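Local coordinates for FAA hydrolase family protein (Pseudomonas aeruginosa, PDB 6J5Y) that probably hydrolyses fumarylpyruvate to fumarate and pyruvate, as a metal-dependent member of the FAH superfamily that binds manganese and pyruvate, at residues S11-H15 / I142-P147; V26-N32 / P49-P55; E102-Y108 / V151-R155; V110-M114 / R138-I142. One frame throughout, in Å; residues are numbered along the deposited sequence.

Contact 1. Residues S11-H15 / I142-P147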
loop_
_atom_site.group_PDB
_atom_site.type_symbol
_atom_site.label_atom_id
_atom_site.label_comp_id
_atom_site.label_asym_id
_atom_site.label_seq_id
_atom_site.Cartn_x
_atom_site.Cartn_y
_atom_site.Cartn_z
ATOM N N SER A 11 -8.003 12.556 0.394
ATOM C CA SER A 11 -7.563 12.967 -0.957
ATOM C C SER A 11 -6.046 13.084 -0.982
ATOM O O SER A 11 -5.488 13.758 -0.144
ATOM C CB SER A 11 -8.264 14.191 -1.414
ATOM O OG SER A 11 -8.454 15.090 -0.341
ATOM N N LEU A 12 -5.428 12.377 -1.910
ATOM C CA LEU A 12 -3.958 12.307 -2.042
ATOM C C LEU A 12 -3.503 13.633 -2.616
ATOM O O LEU A 12 -4.211 14.108 -3.515
ATOM C CB LEU A 12 -3.595 11.183 -3.000
ATOM C CG LEU A 12 -4.127 9.809 -2.603
ATOM C CD1 LEU A 12 -3.542 8.730 -3.513
ATOM C CD2 LEU A 12 -3.801 9.525 -1.148
ATOM N N THR A 13 -2.345 14.137 -2.185
ATOM C CA THR A 13 -1.668 15.251 -2.894
ATOM C C THR A 13 -1.126 14.664 -4.198
ATOM O O THR A 13 -0.837 13.425 -4.242
ATOM C CB THR A 13 -0.623 15.978 -2.032
ATOM O OG1 THR A 13 0.496 15.119 -1.837
ATOM C CG2 THR A 13 -1.169 16.453 -0.707
ATOM N N ILE A 14 -1.144 15.481 -5.251
ATOM C CA ILE A 14 -0.707 15.112 -6.623
ATOM C C ILE A 14 0.560 15.922 -6.896
ATOM O O ILE A 14 0.512 17.173 -6.770
ATOM C CB ILE A 14 -1.802 15.368 -7.690
ATOM C CG1 ILE A 14 -3.080 14.560 -7.423
ATOM C CG2 ILE A 14 -1.219 15.088 -9.070
ATOM C CD1 ILE A 14 -4.243 14.779 -8.404
ATOM N N HIS A 15 1.652 15.229 -7.180
ATOM C CA HIS A 15 3.007 15.807 -7.310
ATOM C C HIS A 15 2.916 16.949 -8.331
ATOM O O HIS A 15 2.376 16.712 -9.419
ATOM C CB HIS A 15 4.015 14.705 -7.652
ATOM C CG HIS A 15 5.322 15.248 -8.126
ATOM N ND1 HIS A 15 6.278 15.752 -7.259
ATOM C CD2 HIS A 15 5.829 15.375 -9.370
ATOM C CE1 HIS A 15 7.313 16.167 -7.956
ATOM N NE2 HIS A 15 7.057 15.950 -9.256
ATOM N N ILE A 142 0.856 7.204 2.892
ATOM C CA ILE A 142 1.134 7.266 1.432
ATOM C C ILE A 142 1.706 8.639 1.070
ATOM O O ILE A 142 1.287 9.630 1.687
ATOM C CB ILE A 142 -0.160 6.953 0.656
ATOM C CG1 ILE A 142 0.109 6.762 -0.830
ATOM C CG2 ILE A 142 -1.214 8.029 0.901
ATOM C CD1 ILE A 142 -1.105 6.284 -1.593
ATOM N N GLY A 143 2.622 8.671 0.096
ATOM C CA GLY A 143 3.234 9.906 -0.408
ATOM C C GLY A 143 2.344 10.583 -1.443
ATOM O O GLY A 143 1.271 10.075 -1.777
ATOM N N PRO A 144 2.806 11.716 -2.013
ATOM C CA PRO A 144 2.160 12.333 -3.168
ATOM C C PRO A 144 1.960 11.373 -4.349
ATOM O O PRO A 144 2.725 10.440 -4.545
ATOM C CB PRO A 144 3.081 13.501 -3.555
ATOM C CG PRO A 144 4.346 13.309 -2.760
ATOM C CD PRO A 144 3.971 12.486 -1.554
ATOM N N LEU A 145 0.884 11.598 -5.087
ATOM C CA LEU A 145 0.514 10.755 -6.242
ATOM C C LEU A 145 1.223 11.287 -7.490
ATOM O O LEU A 145 1.019 12.453 -7.824
ATOM C CB LEU A 145 -1.005 10.765 -6.398
ATOM C CG LEU A 145 -1.557 9.765 -7.408
ATOM C CD1 LEU A 145 -1.109 8.348 -7.096
ATOM C CD2 LEU A 145 -3.070 9.854 -7.445
ATOM N N TYR A 146 2.016 10.453 -8.163
ATOM C CA TYR A 146 2.699 10.854 -9.427
ATOM C C TYR A 146 1.863 10.417 -10.625
ATOM O O TYR A 146 1.652 9.216 -10.826
ATOM C CB TYR A 146 4.109 10.267 -9.495
ATOM C CG TYR A 146 5.095 10.955 -8.580
ATOM C CD1 TYR A 146 5.012 10.816 -7.208
ATOM C CD2 TYR A 146 6.121 11.736 -9.093
ATOM C CE1 TYR A 146 5.911 11.439 -6.364
ATOM C CE2 TYR A 146 7.041 12.357 -8.264
ATOM C CZ TYR A 146 6.919 12.221 -6.894
ATOM O OH TYR A 146 7.799 12.849 -6.076
ATOM N N PRO A 147 1.360 11.350 -11.468
ATOM C CA PRO A 147 0.610 10.956 -12.665
ATOM C C PRO A 147 1.437 10.124 -13.656
ATOM O O PRO A 147 2.604 10.472 -13.908
ATOM C CB PRO A 147 0.215 12.276 -13.334
ATOM C CG PRO A 147 0.379 13.332 -12.257
ATOM C CD PRO A 147 1.415 12.808 -11.289
HETATM O O HOH W 1 -0.596 11.961 -0.937
#
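A single beta bridge, with Ile-14 opposite Leu-145, ties the N-terminal segment 11-15 to the interrupted middle of strand 140-147. Two nearly straight backbone hydrogen bonds make it: Leu-145 N to Thr-13 O (2.6 Å) and His-15 N to Leu-145 O (2.9 Å). Pro-144 CA adds a CA-H...O contact to Thr-13 O at 3.4 Å, the same oxygen that accepts from Leu-145 N. Beyond the bridge, the flat rings of His-15 and Tyr-146 form an offset stack, centroids 4.2 Å apart and planes at 13°, with His-15 CB also over the tyrosine face. Branched aliphatic side chains suit the buried side, where Leu-12 CD2 meets Ile-142 CG2 at 3.6 Å and Leu-12 CD1 meets Leu-145 CD2 at 4.1 Å. Separately, Ile-14 CG2 touches Pro-147 CG at 4.0 Å. Water 1 links Thr-13 N and Gly-143 O through weak hydrogen bonds. Around this join, Leu-12 pairs with Phe-21 of strand 20-22, Ile-142 packs on Val-59 of strand 59-61, and Ile-14, Leu-145 and Pro-147 pack on Trp-106 of strand 105-116.

Contact 2. Residues V26-N32 / P49-P55. With PYR (pyruvic acid), chain B.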
loop_
_atom_site.group_PDB
_atom_site.type_symbol
_atom_site.label_atom_id
_atom_site.label_comp_id
_atom_site.label_asym_id
_atom_site.label_seq_id
_atom_site.Cartn_x
_atom_site.Cartn_y
_atom_site.Cartn_z
ATOM N N VAL A 26 -9.665 0.773 -0.920
ATOM C CA VAL A 26 -8.212 0.508 -0.806
ATOM C C VAL A 26 -8.005 -0.998 -0.852
ATOM O O VAL A 26 -8.450 -1.679 0.033
ATOM C CB VAL A 26 -7.564 1.186 0.405
ATOM C CG1 VAL A 26 -6.079 0.922 0.440
ATOM C CG2 VAL A 26 -7.846 2.673 0.386
ATOM N N TYR A 27 -7.422 -1.435 -1.950
ATOM C CA TYR A 27 -7.171 -2.868 -2.200
ATOM C C TYR A 27 -5.706 -3.078 -1.906
ATOM O O TYR A 27 -4.916 -2.166 -2.204
ATOM C CB TYR A 27 -7.507 -3.246 -3.638
ATOM C CG TYR A 27 -8.970 -3.182 -3.994
ATOM C CD1 TYR A 27 -9.859 -4.131 -3.519
ATOM C CD2 TYR A 27 -9.472 -2.145 -4.754
ATOM C CE1 TYR A 27 -11.204 -4.097 -3.851
ATOM C CE2 TYR A 27 -10.809 -2.107 -5.112
ATOM C CZ TYR A 27 -11.685 -3.070 -4.641
ATOM O OH TYR A 27 -13.003 -3.004 -4.993
ATOM N N CYS A 28 -5.378 -4.247 -1.373
ATOM C CA CYS A 28 -4.000 -4.615 -1.013
ATOM C C CYS A 28 -3.760 -6.013 -1.563
ATOM O O CYS A 28 -4.707 -6.858 -1.510
ATOM C CB CYS A 28 -3.768 -4.565 0.494
ATOM S SG CYS A 28 -4.113 -2.963 1.264
ATOM N N VAL A 29 -2.574 -6.230 -2.123
ATOM C CA VAL A 29 -2.156 -7.581 -2.592
ATOM C C VAL A 29 -1.212 -8.167 -1.544
ATOM O O VAL A 29 -0.217 -7.483 -1.168
ATOM C CB VAL A 29 -1.511 -7.563 -3.991
ATOM C CG1 VAL A 29 -1.326 -8.989 -4.493
ATOM C CG2 VAL A 29 -2.312 -6.755 -5.001
ATOM N N GLY A 30 -1.519 -9.373 -1.076
ATOM C CA GLY A 30 -0.675 -10.103 -0.118
ATOM C C GLY A 30 0.194 -11.135 -0.814
ATOM O O GLY A 30 -0.276 -11.771 -1.805
ATOM N N ARG A 31 1.428 -11.264 -0.337
ATOM C CA ARG A 31 2.443 -12.251 -0.800
ATOM C C ARG A 31 2.690 -12.061 -2.298
ATOM O O ARG A 31 2.545 -13.048 -3.063
ATOM C CB ARG A 31 1.996 -13.685 -0.470
ATOM C CG ARG A 31 2.059 -14.010 1.015
ATOM C CD ARG A 31 1.554 -15.401 1.374
ATOM N NE ARG A 31 0.999 -15.371 2.716
ATOM C CZ ARG A 31 0.032 -16.155 3.167
ATOM N NH1 ARG A 31 -0.504 -17.072 2.383
ATOM N NH2 ARG A 31 -0.397 -16.013 4.410
ATOM N N ASN A 32 3.029 -10.837 -2.727
ATOM C CA ASN A 32 3.223 -10.543 -4.167
ATOM C C ASN A 32 4.702 -10.412 -4.532
ATOM O O ASN A 32 4.973 -9.981 -5.644
ATOM C CB ASN A 32 2.489 -9.275 -4.614
ATOM C CG ASN A 32 2.056 -9.344 -6.060
ATOM O OD1 ASN A 32 2.073 -10.416 -6.666
ATOM N ND2 ASN A 32 1.610 -8.215 -6.596
ATOM N N PRO A 49 -0.785 -14.972 -5.062
ATOM C CA PRO A 49 -1.162 -13.806 -4.262
ATOM C C PRO A 49 -2.661 -13.747 -3.919
ATOM O O PRO A 49 -3.418 -14.542 -4.416
ATOM C CB PRO A 49 -0.760 -12.620 -5.158
ATOM C CG PRO A 49 0.338 -13.196 -6.038
ATOM C CD PRO A 49 -0.137 -14.611 -6.328
ATOM N N PHE A 50 -3.071 -12.793 -3.078
ATOM C CA PHE A 50 -4.460 -12.680 -2.570
ATOM C C PHE A 50 -4.768 -11.213 -2.257
ATOM O O PHE A 50 -3.866 -10.335 -2.224
ATOM C CB PHE A 50 -4.663 -13.569 -1.340
ATOM C CG PHE A 50 -3.756 -13.253 -0.181
ATOM C CD1 PHE A 50 -4.015 -12.177 0.644
ATOM C CD2 PHE A 50 -2.637 -14.033 0.075
ATOM C CE1 PHE A 50 -3.188 -11.882 1.715
ATOM C CE2 PHE A 50 -1.787 -13.728 1.126
ATOM C CZ PHE A 50 -2.080 -12.658 1.955
ATOM N N PHE A 51 -6.035 -10.944 -2.011
ATOM C CA PHE A 51 -6.555 -9.562 -1.905
ATOM C C PHE A 51 -7.160 -9.348 -0.532
ATOM O O PHE A 51 -7.878 -10.226 -0.052
ATOM C CB PHE A 51 -7.602 -9.300 -2.990
ATOM C CG PHE A 51 -7.097 -9.473 -4.396
ATOM C CD1 PHE A 51 -5.923 -8.866 -4.808
ATOM C CD2 PHE A 51 -7.802 -10.249 -5.312
ATOM C CE1 PHE A 51 -5.457 -9.029 -6.105
ATOM C CE2 PHE A 51 -7.334 -10.397 -6.608
ATOM C CZ PHE A 51 -6.179 -9.784 -7.005
ATOM N N PHE A 52 -6.911 -8.168 0.042
ATOM C CA PHE A 52 -7.634 -7.654 1.219
ATOM C C PHE A 52 -7.803 -6.149 1.037
ATOM O O PHE A 52 -7.384 -5.623 -0.026
ATOM C CB PHE A 52 -6.916 -8.024 2.511
ATOM C CG PHE A 52 -5.522 -7.470 2.675
ATOM C CD1 PHE A 52 -4.429 -8.149 2.147
ATOM C CD2 PHE A 52 -5.300 -6.326 3.413
ATOM C CE1 PHE A 52 -3.138 -7.693 2.359
ATOM C CE2 PHE A 52 -4.007 -5.843 3.588
ATOM C CZ PHE A 52 -2.931 -6.521 3.041
ATOM N N CYS A 53 -8.446 -5.524 2.014
ATOM C CA CYS A 53 -8.874 -4.113 1.945
ATOM C C CYS A 53 -8.573 -3.401 3.259
ATOM O O CYS A 53 -8.363 -4.058 4.310
ATOM C CB CYS A 53 -10.345 -3.976 1.610
ATOM S SG CYS A 53 -10.770 -4.584 -0.048
ATOM N N LYS A 54 -8.470 -2.091 3.132
ATOM C CA LYS A 54 -8.448 -1.132 4.239
ATOM C C LYS A 54 -9.492 -0.096 3.896
ATOM O O LYS A 54 -9.770 0.120 2.720
ATOM C CB LYS A 54 -7.086 -0.445 4.372
ATOM C CG LYS A 54 -5.908 -1.377 4.619
ATOM C CD LYS A 54 -4.596 -0.640 4.536
ATOM C CE LYS A 54 -3.409 -1.543 4.753
ATOM N NZ LYS A 54 -2.942 -1.459 6.152
ATOM N N PRO A 55 -10.064 0.573 4.907
ATOM C CA PRO A 55 -10.926 1.724 4.635
ATOM C C PRO A 55 -10.105 2.895 4.058
ATOM O O PRO A 55 -8.931 3.083 4.422
ATOM C CB PRO A 55 -11.559 2.018 6.005
ATOM C CG PRO A 55 -10.567 1.456 7.008
ATOM C CD PRO A 55 -9.947 0.248 6.336
HETATM C C PYR B . 1.923 -8.352 1.841
HETATM O O PYR B . 2.160 -7.197 1.428
HETATM O OXT PYR B . 2.546 -9.352 1.413
HETATM C CA PYR B . 0.946 -8.474 2.704
HETATM O O3 PYR B . 0.309 -7.454 2.998
HETATM C CB PYR B . 0.510 -9.759 3.343
HETATM O O HOH W 2 -11.858 0.229 0.976
#
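Pro-49 lies just before strand 50-54, the second strand of this antiparallel pair, its CB against Val-29 CG1 (3.7 Å) and its CG near Asn-32 OD1 (3.3 Å). Phe-50 exchanges backbone hydrogen bonds with Gly-30: Gly-30 N to Phe-50 O is 2.8 Å, Phe-50 N to Gly-30 O 3.2 Å. The ring of Phe-50 lies over Gly-30 CA, just where a CB would clash, so glycine is needed there. Next, Phe-51 forms a non-hydrogen-bonded pair with Val-29 and turns to the other face, placing CE1 4.0 Å from Val-29 CG2. Phe-52 pairs with Cys-28 through Cys-28 N to Phe-52 O (2.8 Å) and Phe-52 N to Cys-28 O (3.0 Å). Its ring covers Cys-28 CB in a CH-pi contact and presents its edge to the pyruvate, CZ to O3 3.4 Å, while Arg-31 N donates to the pyruvate OXT at 2.8 Å. Val-29, Gly-30, Arg-31 and Phe-52 thus help wall the pyruvate pocket. Cys-53 sets SG 3.6 Å from Tyr-27 CD1. The long chain of Lys-54 carries its ammonium group to a salt bridge with Asp-113. Strand 26-30 also runs parallel to strand 198-200, and helix 180-190 covers the face bearing Tyr-27, Val-29 and Phe-51.

Contact 3. Residues E102-Y108 / V151-R155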
loop_
_atom_site.group_PDB
_atom_site.type_symbol
_atom_site.label_atom_id
_atom_site.label_comp_id
_atom_site.label_asym_id
_atom_site.label_seq_id
_atom_site.Cartn_x
_atom_site.Cartn_y
_atom_site.Cartn_z
ATOM N N GLU A 102 -3.070 -1.440 -17.394
ATOM C CA GLU A 102 -2.261 -0.295 -16.902
ATOM C C GLU A 102 -2.849 1.025 -17.381
ATOM O O GLU A 102 -2.608 2.036 -16.712
ATOM C CB GLU A 102 -0.828 -0.389 -17.387
ATOM C CG GLU A 102 0.021 -1.222 -16.467
ATOM C CD GLU A 102 1.297 -1.686 -17.126
ATOM O OE1 GLU A 102 2.330 -1.632 -16.466
ATOM O OE2 GLU A 102 1.234 -2.095 -18.310
ATOM N N GLU A 103 -3.613 1.018 -18.476
ATOM C CA GLU A 103 -4.283 2.237 -18.983
ATOM C C GLU A 103 -5.320 2.716 -17.953
ATOM O O GLU A 103 -5.678 3.928 -17.986
ATOM C CB GLU A 103 -4.936 2.000 -20.341
ATOM C CG GLU A 103 -5.394 3.284 -21.009
ATOM C CD GLU A 103 -6.898 3.469 -21.112
ATOM O OE1 GLU A 103 -7.529 2.753 -21.924
ATOM O OE2 GLU A 103 -7.439 4.347 -20.403
ATOM N N HIS A 104 -5.765 1.846 -17.036
ATOM C CA HIS A 104 -6.756 2.229 -15.984
ATOM C C HIS A 104 -6.053 2.926 -14.813
ATOM O O HIS A 104 -6.759 3.480 -13.951
ATOM C CB HIS A 104 -7.568 1.005 -15.531
ATOM C CG HIS A 104 -8.474 0.547 -16.624
ATOM N ND1 HIS A 104 -9.857 0.663 -16.553
ATOM C CD2 HIS A 104 -8.186 0.064 -17.858
ATOM C CE1 HIS A 104 -10.385 0.222 -17.689
ATOM N NE2 HIS A 104 -9.375 -0.142 -18.514
ATOM N N VAL A 105 -4.720 2.897 -14.775
ATOM C CA VAL A 105 -3.933 3.447 -13.636
ATOM C C VAL A 105 -3.591 4.892 -13.963
ATOM O O VAL A 105 -2.752 5.113 -14.848
ATOM C CB VAL A 105 -2.686 2.607 -13.342
ATOM C CG1 VAL A 105 -1.851 3.214 -12.233
ATOM C CG2 VAL A 105 -3.053 1.172 -13.002
ATOM N N TRP A 106 -4.197 5.821 -13.228
ATOM C CA TRP A 106 -3.975 7.279 -13.369
ATOM C C TRP A 106 -2.592 7.685 -12.837
ATOM O O TRP A 106 -2.075 8.752 -13.277
ATOM C CB TRP A 106 -5.058 8.053 -12.627
ATOM C CG TRP A 106 -5.054 9.487 -13.032
ATOM C CD1 TRP A 106 -5.676 10.025 -14.114
ATOM C CD2 TRP A 106 -4.361 10.567 -12.383
ATOM N NE1 TRP A 106 -5.427 11.369 -14.181
ATOM C CE2 TRP A 106 -4.613 11.728 -13.140
ATOM C CE3 TRP A 106 -3.554 10.670 -11.250
ATOM C CZ2 TRP A 106 -4.099 12.972 -12.790
ATOM C CZ3 TRP A 106 -3.046 11.902 -10.903
ATOM C CH2 TRP A 106 -3.325 13.039 -11.659
ATOM N N GLY A 107 -2.047 6.963 -11.859
ATOM C CA GLY A 107 -0.824 7.413 -11.164
ATOM C C GLY A 107 -0.315 6.414 -10.147
ATOM O O GLY A 107 -0.965 5.349 -9.974
ATOM N N TYR A 108 0.817 6.740 -9.517
ATOM C CA TYR A 108 1.593 5.850 -8.613
ATOM C C TYR A 108 2.092 6.667 -7.415
ATOM O O TYR A 108 2.242 7.903 -7.518
ATOM C CB TYR A 108 2.746 5.179 -9.369
ATOM C CG TYR A 108 2.346 4.335 -10.549
ATOM C CD1 TYR A 108 2.127 4.910 -11.792
ATOM C CD2 TYR A 108 2.223 2.951 -10.451
ATOM C CE1 TYR A 108 1.769 4.157 -12.893
ATOM C CE2 TYR A 108 1.853 2.186 -11.549
ATOM C CZ TYR A 108 1.637 2.784 -12.779
ATOM O OH TYR A 108 1.232 2.059 -13.881
ATOM N N VAL A 151 5.134 10.037 -15.235
ATOM C CA VAL A 151 6.101 8.942 -14.904
ATOM C C VAL A 151 5.832 7.683 -15.738
ATOM O O VAL A 151 6.580 6.677 -15.552
ATOM C CB VAL A 151 6.069 8.611 -13.398
ATOM C CG1 VAL A 151 6.442 9.811 -12.529
ATOM C CG2 VAL A 151 4.716 8.043 -12.978
ATOM N N GLY A 152 4.820 7.709 -16.610
ATOM C CA GLY A 152 4.394 6.552 -17.420
ATOM C C GLY A 152 3.892 5.402 -16.559
ATOM O O GLY A 152 3.305 5.659 -15.493
ATOM N N HIS A 153 4.107 4.163 -17.002
ATOM C CA HIS A 153 3.739 2.941 -16.244
ATOM C C HIS A 153 5.008 2.132 -16.053
ATOM O O HIS A 153 5.315 1.255 -16.850
ATOM C CB HIS A 153 2.616 2.172 -16.942
ATOM C CG HIS A 153 1.415 3.011 -17.228
ATOM N ND1 HIS A 153 0.472 3.316 -16.245
ATOM C CD2 HIS A 153 0.995 3.616 -18.364
ATOM C CE1 HIS A 153 -0.475 4.074 -16.774
ATOM N NE2 HIS A 153 -0.193 4.250 -18.077
ATOM N N PRO A 154 5.768 2.401 -14.976
ATOM C CA PRO A 154 7.066 1.763 -14.778
ATOM C C PRO A 154 6.887 0.272 -14.461
ATOM O O PRO A 154 5.997 -0.074 -13.698
ATOM C CB PRO A 154 7.662 2.529 -13.588
ATOM C CG PRO A 154 6.452 2.974 -12.818
ATOM C CD PRO A 154 5.398 3.278 -13.860
ATOM N N ARG A 155 7.708 -0.558 -15.094
ATOM C CA ARG A 155 7.769 -2.025 -14.874
ATOM C C ARG A 155 9.031 -2.390 -14.091
ATOM O O ARG A 155 9.091 -3.519 -13.582
ATOM C CB ARG A 155 7.753 -2.764 -16.212
ATOM C CG ARG A 155 6.409 -3.392 -16.540
ATOM C CD ARG A 155 5.397 -2.377 -17.015
ATOM N NE ARG A 155 4.613 -2.959 -18.095
ATOM C CZ ARG A 155 3.938 -2.272 -19.005
ATOM N NH1 ARG A 155 3.264 -2.928 -19.937
ATOM N NH2 ARG A 155 3.919 -0.944 -18.976
#
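A salt bridge and a hydrogen bond between side chains hold the loop 151-155 against segment 102-108. Glu-102 OE2 lies 2.7 Å from Arg-155 NH1, although the modelled position of that carboxylate oxygen is less certain. Arginine suits an exposed loop because its long, flexible chain can reach back to a carboxylate; here its NH2 also makes a weak hydrogen bond to His-153 O (3.4 Å). Tyr-108 OH and His-153 ND1 are hydrogen-bonded at 2.8 Å, and either may be the donor. Around this polar pair, the imidazole is covered by Glu-102 CB in a CH-pi contact, with His-153 CE1 3.0 Å from Glu-102 O and 3.2 Å from Val-105 O. The phenol ring in turn receives Pro-154 CD over its face, 4.1 Å from the centroid, while Tyr-108 CD1 meets Val-151 CG2 at 4.2 Å. Gly-152, with positive phi, turns the chain out of helix 148-151 and into this loop. Because Tyr-108 and His-153 can each donate or accept, their bond does not depend on one fixed arrangement of protons; with the charged pair beside it, side chains rather than backbone pairing join the loop to the 3-10 segment 102-104 and the start of strand 105-116.

Contact 4. Residues V110-M114 / R138-I142. With MN (manganese (II) ion), chain C.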
loop_
_atom_site.group_PDB
_atom_site.type_symbol
_atom_site.label_atom_id
_atom_site.label_comp_id
_atom_site.label_asym_id
_atom_site.label_seq_id
_atom_site.Cartn_x
_atom_site.Cartn_y
_atom_site.Cartn_z
ATOM N N VAL A 110 4.333 6.053 -3.263
ATOM C CA VAL A 110 4.974 5.195 -2.231
ATOM C C VAL A 110 3.972 4.997 -1.091
ATOM O O VAL A 110 3.434 6.001 -0.629
ATOM C CB VAL A 110 6.260 5.846 -1.696
ATOM C CG1 VAL A 110 7.001 4.897 -0.763
ATOM C CG2 VAL A 110 7.142 6.347 -2.831
ATOM N N GLY A 111 3.762 3.759 -0.637
ATOM C CA GLY A 111 2.856 3.476 0.478
ATOM C C GLY A 111 3.468 2.561 1.514
ATOM O O GLY A 111 4.417 1.846 1.192
ATOM N N LEU A 112 2.887 2.577 2.709
ATOM C CA LEU A 112 3.202 1.651 3.815
ATOM C C LEU A 112 1.923 0.906 4.207
ATOM O O LEU A 112 0.910 1.550 4.564
ATOM C CB LEU A 112 3.746 2.443 5.002
ATOM C CG LEU A 112 5.225 2.801 4.957
ATOM C CD1 LEU A 112 5.530 3.891 5.969
ATOM C CD2 LEU A 112 6.074 1.559 5.231
ATOM N N ASP A 113 1.985 -0.416 4.150
ATOM C CA ASP A 113 0.898 -1.284 4.631
ATOM C C ASP A 113 1.227 -1.602 6.087
ATOM O O ASP A 113 1.759 -2.714 6.365
ATOM C CB ASP A 113 0.728 -2.477 3.688
ATOM C CG ASP A 113 -0.277 -3.484 4.205
ATOM O OD1 ASP A 113 -1.051 -3.115 5.128
ATOM O OD2 ASP A 113 -0.274 -4.632 3.701
ATOM N N MET A 114 0.925 -0.669 6.990
ATOM C CA MET A 114 1.277 -0.832 8.423
ATOM C C MET A 114 0.373 -1.946 8.988
ATOM O O MET A 114 -0.760 -2.139 8.496
ATOM C CB MET A 114 1.151 0.485 9.199
ATOM C CG MET A 114 2.057 1.594 8.647
ATOM S SD MET A 114 3.818 1.122 8.631
ATOM C CE MET A 114 4.075 0.692 10.354
ATOM N N ARG A 138 -5.286 4.552 10.658
ATOM C CA ARG A 138 -4.072 5.203 10.104
ATOM C C ARG A 138 -3.076 4.112 9.704
ATOM O O ARG A 138 -1.872 4.288 9.923
ATOM C CB ARG A 138 -3.520 6.180 11.144
ATOM C CG ARG A 138 -4.477 7.319 11.464
ATOM C CD ARG A 138 -3.825 8.378 12.331
ATOM N NE ARG A 138 -4.596 9.604 12.224
ATOM C CZ ARG A 138 -4.141 10.780 11.786
ATOM N NH1 ARG A 138 -4.965 11.817 11.740
ATOM N NH2 ARG A 138 -2.875 10.937 11.426
ATOM N N SER A 139 -3.570 3.054 9.075
ATOM C CA SER A 139 -2.785 1.842 8.731
ATOM C C SER A 139 -2.183 1.964 7.333
ATOM O O SER A 139 -1.458 1.018 6.947
ATOM C CB SER A 139 -3.614 0.590 8.850
ATOM O OG SER A 139 -4.690 0.575 7.934
ATOM N N ALA A 140 -2.409 3.072 6.617
ATOM C CA ALA A 140 -1.920 3.235 5.226
ATOM C C ALA A 140 -1.373 4.627 4.970
ATOM O O ALA A 140 -1.964 5.384 4.207
ATOM C CB ALA A 140 -2.994 2.895 4.220
ATOM N N PRO A 141 -0.178 4.958 5.510
ATOM C CA PRO A 141 0.546 6.147 5.066
ATOM C C PRO A 141 0.898 6.069 3.573
ATOM O O PRO A 141 1.240 5.009 3.070
ATOM C CB PRO A 141 1.796 6.132 5.962
ATOM C CG PRO A 141 1.354 5.343 7.191
ATOM C CD PRO A 141 0.544 4.224 6.567
ATOM N N ILE A 142 0.856 7.204 2.892
ATOM C CA ILE A 142 1.134 7.266 1.432
ATOM C C ILE A 142 1.706 8.639 1.070
ATOM O O ILE A 142 1.287 9.630 1.687
ATOM C CB ILE A 142 -0.160 6.953 0.656
ATOM C CG1 ILE A 142 0.109 6.762 -0.830
ATOM C CG2 ILE A 142 -1.214 8.029 0.901
ATOM C CD1 ILE A 142 -1.105 6.284 -1.593
HETATM MN MN MN C . 1.178 -5.535 2.347
HETATM O O HOH W 3 -0.278 -5.415 0.749
#
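Leu-112 and Pro-141 set the pattern here: Leu-112 CB lies 4.0 Å from Pro-141 CD, where the compact proline ring offers a rigid apolar surface, and beyond it the leucine side chain (chi1 m, chi2 t) packs on Leu-226 and Val-228 of strand 225-231. Met-114 shares that ring. In its unbranched chain, chi1 m puts CG on Pro-141 CD at 3.7 Å, and the further m torsions lead the methylthio end away. Asp-113 behaves differently. Its CA-to-CB bond points away from segment 138-142, and with chi1 t its carboxylate reaches the manganese, OD2 to MN 2.2 Å; OD1 forms a salt bridge with Lys-54. Glu-82 and Glu-84, from neighbouring strand 79-89, complete the protein's carboxylate ligands, and water 3 also binds the metal. Such a carboxylate-bound metal site is characteristic of the FAH fold. The two segments belong to adjacent antiparallel strands; the axes of the short segments 110-112 and 140-142 approach to 4.7 Å, their directions 159° apart. Gly-111 and Ile-142 form a single bridge at a CA-CA distance of 4.3 Å. Leu-112 N donates to Pro-141 O (3.0 Å) and Met-114 N to Ser-139 O (2.9 Å). Ser-139, with chi1 p, turns OG to Phe-136 O, while the buried Ile-142, t at both torsions, packs on Val-59 and Val-86.

How the contacts relate
Strands 105-116 and 140-147 connect three of the four contacts. Contacts 1 and 4 share Ile-142 and meet again through Gly-143 N and Val-110 O, 2.9 Å apart, while contact 3 joins contact 1 where Tyr-146 N lies 2.6 Å from Tyr-108 O. The active-site end belongs to contacts 2 and 4, whose centres are about 12 Å apart: Lys-54 NZ reaches Asp-113 OD1 at 2.7 Å and Ser-139 O at 3.0 Å, and Phe-52 CZ lies 3.3 Å from the metal-binding Asp-113 OD2. Contact 1 is more remote, the side chain of Ile-142 being about 13 Å from the manganese. Contacts 2 and 3 do not touch, their nearest atoms about 11 Å apart.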